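Local coordinates for putative branched-chain amino acid aminotransferase IlvE (Streptococcus mutans, PDB 4DQN) that catalyses, with pyridoxal 5'-phosphate as cofactor, the transfer of the amino group between branched-chain amino acids and probably 2-oxoglutarate, at the interface of chains A and B. Sequence-based numbering; all coordinates share one arbitrary frame. Chains: chain A/B, Putative branched-chain amino acid aminotransferase IlvE.

Contact 1 and contact 2 are two patches of the same two-fold interface between chains A and B. Their C-alpha centres lie about 26 Å apart, and they share no residue. Contact 1 is loop against loop, where the 174-183 segments of both chains meet at the two-fold axis. Contact 2 is mostly loop against sheet, where residues of chain B sit on strands 126-136 and 147-157 of chain A, beside its loop residues 16-18. It lies off the axis and so has a separate twin with the chains exchanged. Such separate points probably fix how the subunits are set in the assembly, probably the biological dimer.

Contact 1: the interface of chains A and B. Residues chain A 174-177, 179-181, 216; chain B 177, 179-183, 216.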
# COMPACT_ATOMS: atom_id res chain seq x y z
N ASP A 174 -0.93 -15.19 14.09
CA ASP A 174 -0.66 -15.83 12.80
C ASP A 174 -1.66 -15.58 11.66
O ASP A 174 -1.37 -15.92 10.51
CB ASP A 174 -0.44 -17.33 12.98
CG ASP A 174 0.89 -17.64 13.63
OD1 ASP A 174 1.92 -17.39 12.97
OD2 ASP A 174 0.91 -18.11 14.79
N ASP A 175 -2.82 -14.99 11.96
CA ASP A 175 -3.80 -14.71 10.91
C ASP A 175 -3.68 -13.30 10.28
O ASP A 175 -4.63 -12.81 9.66
CB ASP A 175 -5.23 -14.98 11.39
CG ASP A 175 -5.54 -14.32 12.72
OD1 ASP A 175 -4.59 -14.03 13.49
OD2 ASP A 175 -6.74 -14.12 13.03
N TYR A 176 -2.52 -12.65 10.43
CA TYR A 176 -2.22 -11.40 9.70
C TYR A 176 -0.80 -11.39 9.13
O TYR A 176 0.15 -11.83 9.79
CB TYR A 176 -2.43 -10.15 10.58
CG TYR A 176 -3.81 -10.02 11.16
CD1 TYR A 176 -4.07 -10.41 12.46
CD2 TYR A 176 -4.87 -9.50 10.41
CE1 TYR A 176 -5.33 -10.30 13.01
CE2 TYR A 176 -6.14 -9.38 10.94
CZ TYR A 176 -6.36 -9.79 12.25
OH TYR A 176 -7.61 -9.68 12.81
N ASP A 177 -0.66 -10.91 7.90
CA ASP A 177 0.66 -10.69 7.31
C ASP A 177 0.82 -9.21 6.98
O ASP A 177 -0.12 -8.59 6.49
CB ASP A 177 0.83 -11.51 6.01
CG ASP A 177 0.68 -13.01 6.23
OD1 ASP A 177 1.27 -13.55 7.20
OD2 ASP A 177 -0.02 -13.64 5.40
N ALA A 179 3.20 -8.38 4.88
CA ALA A 179 3.72 -8.48 3.51
C ALA A 179 3.60 -9.90 2.94
O ALA A 179 3.58 -10.89 3.69
CB ALA A 179 5.16 -8.01 3.45
N ALA A 180 3.54 -9.98 1.61
CA ALA A 180 3.50 -11.25 0.88
C ALA A 180 4.91 -11.82 0.74
O ALA A 180 5.89 -11.08 0.90
CB ALA A 180 2.90 -11.02 -0.50
N PRO A 181 5.03 -13.14 0.45
CA PRO A 181 6.37 -13.72 0.23
C PRO A 181 7.14 -13.04 -0.91
O PRO A 181 8.35 -12.82 -0.79
CB PRO A 181 6.07 -15.17 -0.13
CG PRO A 181 4.76 -15.47 0.56
CD PRO A 181 3.98 -14.17 0.48
N PRO A 216 5.44 -15.25 5.84
CA PRO A 216 4.09 -15.42 5.28
C PRO A 216 3.87 -16.77 4.59
O PRO A 216 2.73 -17.23 4.54
CB PRO A 216 3.95 -14.26 4.28
CG PRO A 216 5.37 -13.82 3.99
CD PRO A 216 6.14 -14.09 5.26
N ASP B 177 3.85 -11.54 -5.82
CA ASP B 177 2.50 -11.60 -5.25
C ASP B 177 1.93 -10.18 -5.19
O ASP B 177 2.65 -9.24 -4.84
CB ASP B 177 2.53 -12.18 -3.82
CG ASP B 177 3.09 -13.59 -3.76
OD1 ASP B 177 2.71 -14.44 -4.60
OD2 ASP B 177 3.92 -13.85 -2.85
N ALA B 179 -0.64 -9.68 -3.21
CA ALA B 179 -1.14 -9.67 -1.83
C ALA B 179 -0.66 -10.87 -1.01
O ALA B 179 -0.34 -11.93 -1.57
CB ALA B 179 -2.66 -9.61 -1.82
N ALA B 180 -0.61 -10.69 0.31
CA ALA B 180 -0.24 -11.74 1.25
C ALA B 180 -1.44 -12.65 1.52
O ALA B 180 -2.58 -12.25 1.26
CB ALA B 180 0.24 -11.12 2.55
N PRO B 181 -1.20 -13.87 2.05
CA PRO B 181 -2.33 -14.75 2.41
C PRO B 181 -3.29 -14.11 3.43
O PRO B 181 -4.51 -14.27 3.30
CB PRO B 181 -1.65 -15.98 3.02
CG PRO B 181 -0.29 -16.02 2.35
CD PRO B 181 0.10 -14.56 2.18
N HIS B 182 -2.74 -13.42 4.42
CA HIS B 182 -3.55 -12.68 5.38
C HIS B 182 -3.24 -11.18 5.32
O HIS B 182 -3.09 -10.53 6.36
CB HIS B 182 -3.33 -13.20 6.80
CG HIS B 182 -3.73 -14.63 6.98
ND1 HIS B 182 -2.93 -15.56 7.62
CD2 HIS B 182 -4.86 -15.30 6.61
CE1 HIS B 182 -3.54 -16.73 7.64
NE2 HIS B 182 -4.71 -16.60 7.03
N GLY B 183 -3.14 -10.65 4.10
CA GLY B 183 -2.84 -9.24 3.89
C GLY B 183 -4.10 -8.47 3.52
O GLY B 183 -5.17 -8.72 4.09
N PRO B 216 -0.87 -16.95 -2.86
CA PRO B 216 0.46 -16.64 -2.31
C PRO B 216 1.03 -17.72 -1.39
O PRO B 216 2.25 -17.84 -1.29
CB PRO B 216 0.24 -15.33 -1.54
CG PRO B 216 -1.25 -15.25 -1.29
CD PRO B 216 -1.88 -15.94 -2.47
O HOH W 1 -2.50 -7.76 7.77
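The contact is formed by the loop that follows strand 168-172 and leads toward helix 190-205 of this class IV aminotransferase. The helix begins just beyond A:Lys188, the predicted cofactor lysine, which carries no cofactor modification here. The loops of the two chains pack against each other around the two-fold axis. A:Ala180 and B:Ala180 lie at the middle. The methyl CB of each meets the CB of the other chain's Asp177, at 3.5 Å between A:Asp177 CB and B:Ala180 CB.

A:Asp177 grips the main chain of B:His182 with its backbone N and its carboxylate. The backbone N of A:Asp177 donates to the carbonyl O of B:His182 at 2.9 Å. The bond is nearly straight, 172° at the hydrogen, but the donor stands well above the carbonyl plane. In return the backbone N of B:His182 donates to carboxylate OD2 of A:Asp177, also at 2.9 Å. It meets that oxygen from above the carboxylate plane. The side chain of A:Asp177 has CG anti to its carbonyl carbon, chi1 -60°, which turns the carboxylate toward the partner chain. B:Pro181 crosses it at about a right angle, with CD 3.3 Å from A:Asp177 OD2. A negative charge on this carboxylate could favour a protonated B:His182, though no charge is seen.

The B:His182 side chain, CG anti to the carbonyl carbon at chi1 -63°, lies along the backbone of A:Asp174 and A:Asp175. CA of A:Asp175 sits over a face of the imidazole, 3.9 Å from the ring centre. Ring nitrogen ND1 of B:His182 makes a weak, bent hydrogen bond of 3.3 Å to the carbonyl O of A:Asp174. B:His182 has 71 Å² of its surface hidden by chain A. Water 1 bridges the two chains. Its O lies 2.8 Å from A:Asp177 O. The water 1 O is 3.2 Å from B:His182 O.

Contact 2: the interface of chains A and B. Residues chain A 16-18, 128, 130, 132, 153, 155; chain B 49-50, 55-56, 140.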
# COMPACT_ATOMS: atom_id res chain seq x y z
N PHE A 16 6.67 10.63 20.20
CA PHE A 16 6.98 10.48 18.80
C PHE A 16 5.70 10.86 18.07
O PHE A 16 4.77 10.06 17.99
CB PHE A 16 7.36 9.03 18.52
CG PHE A 16 8.01 8.81 17.18
CD1 PHE A 16 7.24 8.41 16.09
CD2 PHE A 16 9.38 8.97 17.02
CE1 PHE A 16 7.82 8.20 14.85
CE2 PHE A 16 9.98 8.76 15.78
CZ PHE A 16 9.19 8.37 14.69
N GLU A 17 5.64 12.09 17.57
CA GLU A 17 4.45 12.56 16.87
C GLU A 17 4.79 13.72 15.94
O GLU A 17 5.87 14.31 16.03
CB GLU A 17 3.38 13.00 17.86
CG GLU A 17 3.68 14.31 18.54
CD GLU A 17 2.62 14.69 19.57
OE1 GLU A 17 2.89 15.60 20.38
OE2 GLU A 17 1.53 14.08 19.56
N TYR A 18 3.87 14.04 15.04
CA TYR A 18 4.08 15.12 14.08
C TYR A 18 4.10 16.47 14.77
O TYR A 18 3.30 16.72 15.67
CB TYR A 18 2.95 15.13 13.04
CG TYR A 18 3.12 16.24 12.02
CD1 TYR A 18 4.06 16.14 10.99
CD2 TYR A 18 2.35 17.40 12.08
CE1 TYR A 18 4.23 17.15 10.05
CE2 TYR A 18 2.51 18.43 11.14
CZ TYR A 18 3.45 18.29 10.13
OH TYR A 18 3.61 19.32 9.21
N TYR A 128 13.73 14.21 14.35
CA TYR A 128 13.39 13.12 13.44
C TYR A 128 13.08 13.68 12.05
O TYR A 128 12.28 14.60 11.91
CB TYR A 128 12.19 12.34 13.97
CG TYR A 128 11.76 11.18 13.09
CD1 TYR A 128 12.52 10.01 13.01
CD2 TYR A 128 10.59 11.25 12.35
CE1 TYR A 128 12.13 8.95 12.21
CE2 TYR A 128 10.18 10.19 11.55
CZ TYR A 128 10.95 9.05 11.48
OH TYR A 128 10.54 8.01 10.68
N ARG A 130 11.63 12.88 8.24
CA ARG A 130 10.78 12.00 7.45
C ARG A 130 10.83 12.38 5.96
O ARG A 130 10.07 13.25 5.50
CB ARG A 130 9.34 12.08 7.95
CG ARG A 130 8.34 11.25 7.13
CD ARG A 130 8.64 9.77 7.30
NE ARG A 130 7.38 9.10 7.56
CZ ARG A 130 7.11 8.37 8.63
NH1 ARG A 130 8.02 8.12 9.57
NH2 ARG A 130 5.92 7.85 8.71
N LEU A 132 9.93 11.60 2.15
CA LEU A 132 8.77 10.97 1.55
C LEU A 132 8.91 11.11 0.05
O LEU A 132 9.28 12.19 -0.44
CB LEU A 132 7.49 11.69 2.00
CG LEU A 132 6.16 11.31 1.35
CD1 LEU A 132 5.68 9.96 1.85
CD2 LEU A 132 5.12 12.37 1.63
N PHE A 153 10.44 16.51 5.74
CA PHE A 153 10.03 17.36 6.85
C PHE A 153 10.52 16.78 8.18
O PHE A 153 10.97 15.63 8.23
CB PHE A 153 8.51 17.62 6.87
CG PHE A 153 7.65 16.38 6.95
CD1 PHE A 153 7.26 15.71 5.79
CD2 PHE A 153 7.16 15.94 8.17
CE1 PHE A 153 6.45 14.59 5.85
CE2 PHE A 153 6.35 14.81 8.26
CZ PHE A 153 5.97 14.14 7.09
N MET A 155 10.61 16.88 12.82
CA MET A 155 9.91 17.11 14.08
C MET A 155 10.78 16.60 15.22
O MET A 155 11.45 15.57 15.09
CB MET A 155 8.55 16.41 14.10
CG MET A 155 8.64 14.89 14.04
SD MET A 155 7.57 14.18 12.77
CE MET A 155 8.43 14.71 11.27
N GLU B 49 1.36 17.10 4.68
CA GLU B 49 2.56 16.36 4.32
C GLU B 49 2.66 15.08 5.15
O GLU B 49 3.38 14.14 4.79
CB GLU B 49 3.81 17.23 4.57
CG GLU B 49 4.02 17.61 6.04
CD GLU B 49 5.07 18.68 6.22
OE1 GLU B 49 5.71 19.03 5.21
OE2 GLU B 49 5.26 19.16 7.36
N SER B 50 1.95 15.04 6.27
CA SER B 50 2.00 13.90 7.17
C SER B 50 0.76 13.01 7.08
O SER B 50 0.49 12.24 8.00
CB SER B 50 2.14 14.40 8.61
OG SER B 50 2.59 13.34 9.41
N HIS B 55 1.92 8.07 3.84
CA HIS B 55 2.99 7.37 4.56
C HIS B 55 2.67 5.91 4.85
O HIS B 55 3.54 5.04 4.74
CB HIS B 55 3.32 8.09 5.88
CG HIS B 55 3.83 9.48 5.67
ND1 HIS B 55 5.16 9.81 5.77
CD2 HIS B 55 3.18 10.63 5.35
CE1 HIS B 55 5.32 11.10 5.52
NE2 HIS B 55 4.13 11.62 5.25
N TYR B 56 1.43 5.63 5.21
CA TYR B 56 1.07 4.33 5.75
C TYR B 56 0.00 3.65 4.89
O TYR B 56 -0.68 2.74 5.35
CB TYR B 56 0.62 4.48 7.21
CG TYR B 56 1.69 5.15 8.06
CD1 TYR B 56 2.99 4.64 8.08
CD2 TYR B 56 1.42 6.29 8.80
CE1 TYR B 56 3.98 5.24 8.84
CE2 TYR B 56 2.42 6.91 9.57
CZ TYR B 56 3.69 6.36 9.58
OH TYR B 56 4.70 6.94 10.31
N ILE B 140 2.48 10.81 12.48
CA ILE B 140 3.83 10.32 12.22
C ILE B 140 4.12 8.87 12.69
O ILE B 140 4.69 8.09 11.94
CB ILE B 140 4.93 11.35 12.59
CG1 ILE B 140 5.16 12.28 11.39
CG2 ILE B 140 6.25 10.65 12.91
CD1 ILE B 140 5.72 11.54 10.15
O HOH W 2 1.56 12.26 15.10
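B:Ile140 is the apolar centre and hides 105 Å² against chain A. Its branches point different ways. CG1 meets the sulfur SD of A:Met155 at 3.4 Å, and CG2 touches CE1 of the A:Phe16 ring. The terminal methyl CD1 caps the centre of one face of the A:Arg130 guanidinium and also reaches A:Phe153.

A:Phe153 holds its ring in the crowded first-torsion position, chi1 59°. B:Glu49 CG lies over the middle of one face, and the B:Glu49 carboxylate runs nearly parallel to the ring. The B:His55 imidazole meets A:Phe153 edge-to-face, at 82° between planes, while A:Leu132 CD1 covers a face of the imidazole. B:Ser50 CB sits over the A:Tyr18 ring.

At the rim, the A:Tyr18 hydroxyl OH donates to B:Glu49 OE2 at 2.5 Å; OE2 accepts with its anti lone pair, the one pointing away from OE1. A:Arg130 NE donates to B:His55 ND1 at 2.9 Å, tilted 27° from the imidazole plane. B:His55 NE2 donates to the B:Glu49 carbonyl O at 2.7 Å, which fixes the ring's rotation. A:Arg130 NH1 donates a bent hydrogen bond to A:Tyr128 OH, which lies in the guanidinium plane. Water 2 links the backbone N atoms of A:Tyr18 and B:Ile140.

Loop residues B:Glu49, B:Ser50 and B:Ile140, and B:His55 ending helix 52-55, pack on neighbouring strands 126-136 and 147-157 of chain A, beside loop residues A:Phe16 and A:Tyr18.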